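Local coordinates for putative phosphomethylpyrimidine kinase (Bacteroides thetaiotaomicron, PDB 3MBH), which probably phosphorylates pyridoxal and related vitamin B6 compounds with ATP, as a pyridoxal kinase of the ribokinase-like superfamily, at the interface of chains A and B and the interface of chains A and C. Coordinates in Å, arbitrary orientation; residue numbers count along the deposited sequence, not the author numbering. Chains: chain A/B/C, Putative phosphomethylpyrimidine kinase.

Contact 1: the interface of chains A and B. Residues chain A 243, 283-285; chain B 250, 254, 257, 278, 281.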
# COMPACT_ATOMS: atom_id res chain seq x y z
N MSE A 243 13.41 18.11 3.89
CA MSE A 243 12.57 16.92 3.76
C MSE A 243 13.22 15.71 4.45
O MSE A 243 12.52 14.96 5.13
CB MSE A 243 12.24 16.62 2.29
CG MSE A 243 11.59 15.26 2.10
SE MSE A 243 9.73 15.35 2.68
CE MSE A 243 9.02 16.41 1.17
N ILE A 283 4.70 12.67 3.83
CA ILE A 283 5.16 13.33 5.04
C ILE A 283 4.68 14.82 5.07
O ILE A 283 4.55 15.48 4.02
CB ILE A 283 6.64 13.06 5.13
CG1 ILE A 283 7.30 13.94 6.17
CG2 ILE A 283 7.30 13.11 3.72
CD1 ILE A 283 8.41 13.23 6.81
N GLN A 284 4.28 15.31 6.24
CA GLN A 284 3.94 16.73 6.32
C GLN A 284 5.14 17.37 6.98
O GLN A 284 5.73 16.81 7.89
CB GLN A 284 2.62 17.01 7.07
CG GLN A 284 2.47 18.48 7.63
CD GLN A 284 1.11 18.75 8.28
OE1 GLN A 284 0.23 17.87 8.29
NE2 GLN A 284 0.91 19.97 8.78
N MSE A 285 5.48 18.55 6.53
CA MSE A 285 6.69 19.17 6.97
C MSE A 285 6.57 19.90 8.30
O MSE A 285 5.63 20.64 8.54
CB MSE A 285 7.25 20.06 5.88
CG MSE A 285 7.91 19.22 4.78
SE MSE A 285 8.93 20.33 3.57
CE MSE A 285 10.63 19.82 4.20
N GLN B 250 0.98 24.23 1.77
CA GLN B 250 1.93 23.19 2.19
C GLN B 250 2.50 22.44 1.01
O GLN B 250 3.67 22.13 0.99
CB GLN B 250 1.24 22.20 3.12
CG GLN B 250 0.89 22.81 4.47
CD GLN B 250 2.09 22.95 5.37
OE1 GLN B 250 2.86 22.00 5.56
NE2 GLN B 250 2.27 24.16 5.91
N GLN B 254 6.53 22.46 -0.14
CA GLN B 254 7.35 21.28 -0.35
C GLN B 254 7.99 21.29 -1.73
O GLN B 254 9.15 20.94 -1.87
CB GLN B 254 6.53 20.03 -0.21
CG GLN B 254 6.01 19.84 1.21
CD GLN B 254 5.54 18.43 1.48
OE1 GLN B 254 5.33 17.66 0.57
NE2 GLN B 254 5.46 18.07 2.76
N ARG B 257 10.84 23.81 -1.59
CA ARG B 257 11.96 23.26 -0.82
C ARG B 257 12.68 22.14 -1.53
O ARG B 257 13.86 21.95 -1.36
CB ARG B 257 11.47 22.75 0.52
CG ARG B 257 11.23 23.92 1.51
CD ARG B 257 10.66 23.46 2.85
NE ARG B 257 10.56 24.61 3.74
CZ ARG B 257 10.23 24.55 5.02
NH1 ARG B 257 9.95 23.39 5.57
NH2 ARG B 257 10.21 25.65 5.76
N ASN B 278 2.57 13.68 -1.75
CA ASN B 278 2.29 14.22 -0.43
C ASN B 278 0.90 14.92 -0.42
O ASN B 278 0.42 15.30 0.64
CB ASN B 278 3.44 15.17 0.03
CG ASN B 278 4.77 14.41 0.37
OD1 ASN B 278 4.78 13.50 1.15
ND2 ASN B 278 5.85 14.82 -0.23
N MSE B 281 -2.49 13.01 1.47
CA MSE B 281 -2.58 12.95 2.93
C MSE B 281 -3.26 14.20 3.44
O MSE B 281 -3.11 15.26 2.85
CB MSE B 281 -1.17 12.91 3.53
CG MSE B 281 -0.29 14.05 2.99
SE MSE B 281 1.24 14.59 4.04
CE MSE B 281 1.60 16.37 3.28
O HOH W 1 4.03 19.93 4.42
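The backbone of A:Ile283, in a loop near the C-terminus of chain A, is gripped by two side-chain amides of chain B. Both chains are copies of a ribokinase-like kinase of the pyridoxal kinase family. The deposited assembly holds six copies, and this interface is not an exact two-fold. The structure alone does not show whether it forms in solution.

Direct hydrogen bonds cross at A:Ile283. A:Ile283 N donates to the amide oxygen OD1 of B:Asn278 at 2.8 Å, tilted 31° from that carbonyl plane. B:Gln254 NE2 donates to A:Ile283 O at 3.0 Å. This bond is nearly straight, 163° at the hydrogen, and the acceptor lies in the plane of the B:Gln254 amide. B:Gln254 is extended beyond CG (chi2 -163°), which carries its amide from helix 241-257 to the loop. The two bonds use the donor and the acceptor of one residue and probably fix the local path of the strand-like loop.

Water 1 makes a further bridge. Water 1 lies 2.9 Å from A:Met285 N. The amide oxygen OE1 of B:Gln250 is 2.6 Å from water 1. Its link to B:Gln254 NE2 is weak.

Selenomethionines supply much of the apolar packing. The selenium SE of A:Met285 lies 3.6 Å from B:Arg257 CD, and the two side chains lie alongside, running opposite ways. The same selenium also meets CG of B:Gln254. On the other flank, the methyl CE of B:Met281 lies 3.9 Å from A:Gln284 CA. A:Met243, bent at chi2 and chi3, brings its methyl CE to 4.0 Å from B:Gln254 CD.

Contact 2: the interface of chains A and C. Residues chain A 28-29, 32-33, 37; chain C 28-29, 273, 276.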
# COMPACT_ATOMS: atom_id res chain seq x y z
N ILE A 28 21.48 -1.57 7.89
CA ILE A 28 21.12 -2.53 6.83
C ILE A 28 19.59 -2.57 6.56
O ILE A 28 19.15 -2.31 5.44
CB ILE A 28 21.71 -3.95 7.09
CG1 ILE A 28 23.22 -3.90 6.92
CG2 ILE A 28 21.09 -4.94 6.14
CD1 ILE A 28 23.96 -5.18 7.57
N PRO A 29 18.76 -2.80 7.58
CA PRO A 29 17.31 -2.84 7.31
C PRO A 29 16.71 -1.53 6.78
O PRO A 29 15.85 -1.55 5.88
CB PRO A 29 16.68 -3.18 8.67
CG PRO A 29 17.74 -3.25 9.62
CD PRO A 29 19.07 -3.10 8.98
N SER A 32 18.22 -0.85 3.08
CA SER A 32 17.67 -1.85 2.16
C SER A 32 16.19 -1.53 1.87
O SER A 32 15.76 -1.60 0.72
CB SER A 32 17.68 -3.26 2.74
OG SER A 32 18.96 -3.63 3.19
N SER A 33 15.42 -1.23 2.91
CA SER A 33 14.01 -0.87 2.76
C SER A 33 13.87 0.34 1.85
O SER A 33 12.97 0.40 1.02
CB SER A 33 13.37 -0.59 4.13
OG SER A 33 13.41 -1.77 4.93
N GLN A 37 21.44 -1.18 -1.68
CA GLN A 37 22.22 -2.30 -1.16
C GLN A 37 23.29 -1.76 -0.19
O GLN A 37 24.01 -0.83 -0.53
CB GLN A 37 22.91 -3.07 -2.30
CG GLN A 37 23.75 -4.21 -1.74
CD GLN A 37 24.44 -5.03 -2.83
OE1 GLN A 37 24.44 -4.66 -3.97
NE2 GLN A 37 24.96 -6.19 -2.46
N ILE C 28 19.17 -10.37 7.41
CA ILE C 28 18.77 -9.17 8.16
C ILE C 28 17.68 -8.39 7.44
O ILE C 28 16.64 -8.14 8.04
CB ILE C 28 19.94 -8.23 8.58
CG1 ILE C 28 20.79 -8.86 9.68
CG2 ILE C 28 19.36 -6.83 9.14
CD1 ILE C 28 22.24 -8.26 9.87
N PRO C 29 17.87 -8.03 6.17
CA PRO C 29 16.80 -7.26 5.59
C PRO C 29 15.50 -8.03 5.35
O PRO C 29 14.45 -7.46 5.50
CB PRO C 29 17.39 -6.73 4.25
CG PRO C 29 18.62 -7.43 4.07
CD PRO C 29 19.08 -8.03 5.35
N GLU C 273 16.69 -5.61 -3.08
CA GLU C 273 16.11 -4.29 -2.78
C GLU C 273 15.02 -3.90 -3.67
O GLU C 273 14.10 -3.17 -3.30
CB GLU C 273 17.15 -3.19 -2.98
CG GLU C 273 18.09 -3.11 -1.87
CD GLU C 273 18.98 -4.30 -1.75
OE1 GLU C 273 19.40 -4.99 -2.78
OE2 GLU C 273 19.32 -4.50 -0.58
N LEU C 276 12.02 -6.29 -2.45
CA LEU C 276 11.79 -6.48 -1.03
C LEU C 276 10.36 -6.09 -0.65
O LEU C 276 9.75 -6.78 0.13
CB LEU C 276 12.79 -5.66 -0.24
CG LEU C 276 12.99 -5.96 1.24
CD1 LEU C 276 13.40 -7.44 1.57
CD2 LEU C 276 14.11 -5.06 1.73
O HOH W 2 21.20 -4.26 1.55
O HOH W 3 13.48 -1.91 -0.99
O HOH W 4 14.78 -4.32 5.54
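A:Ile28 and A:Pro29 pack against the same two residues of chain C in a helix-to-helix contact. The whole interface is two-fold symmetric, so each contact recurs with the chains exchanged. This symmetry and the kinase family are compatible with a dimer, but the structure alone does not prove one.

The apolar contacts run through the isoleucine gamma-methyls and the proline rings. C:Ile28 CG2 lies 3.7 Å from A:Pro29 CD, and A:Ile28 CG2 lies 3.8 Å from C:Pro29 CD. The isoleucine side chains meet nearly perpendicular, with their CG2 methyls 4.0 Å apart. In both, CG2 is anti to the backbone N, with CG1 beside that N (chi1 -69° in A:Ile28), which turns the gamma-methyl to the partner. C:Pro29 CB packs on A:Ser32 CB at 3.8 Å. C:Leu276 sets its CD2 methyl near the backbone of A:Ser32. The carboxylate of C:Glu273 rests against A:Gln37, with its CD 3.9 Å from A:Gln37 CA.

Within chain A, both serine hydroxyls turn back onto their own helix. A:Ser32 OG donates to A:Ile28 O at 2.6 Å, from above the carbonyl plane. A:Ser33 OG donates to A:Pro29 O from a position less far out of the carbonyl plane.

Waters carry polar links between the chains here. Water 2 joins A:Ser32 OG to the carboxylate oxygen OE2 of C:Glu273, 2.9 Å from each. Water 3 joins the backbone oxygens of A:Ser32 and A:Ser33 to C:Glu273 O, at 2.7 Å from the last. Water 4 ties A:Ser33 OG and A:Pro29 O to C:Pro29 O.

In the fold, chain A contributes helix 24-33 and the start of strand 37-40. Chain C contributes the matching helix 24-33, helix 272-275 with C:Glu273, and the 3-10 helix 276-278 with C:Leu276.

The centres of the C-alpha atoms of contact 1 and contact 2 lie about 25 Å apart, so chain A meets two neighbours through separate patches. The patches share no residue, but the C-terminal region serves both. C:Glu273 and C:Leu276 act in contact 2, B:Asn278, B:Met281 and A:Ile283 to A:Met285 in contact 1. Helix 241-257 supplies residues from both chains to contact 1, and helix 24-33 does the same in contact 2. Contact 2 belongs to a two-fold interface; the interface of contact 1 is not an exact two-fold. Together they could link copies within the deposited six-chain assembly, which may not be the biological one.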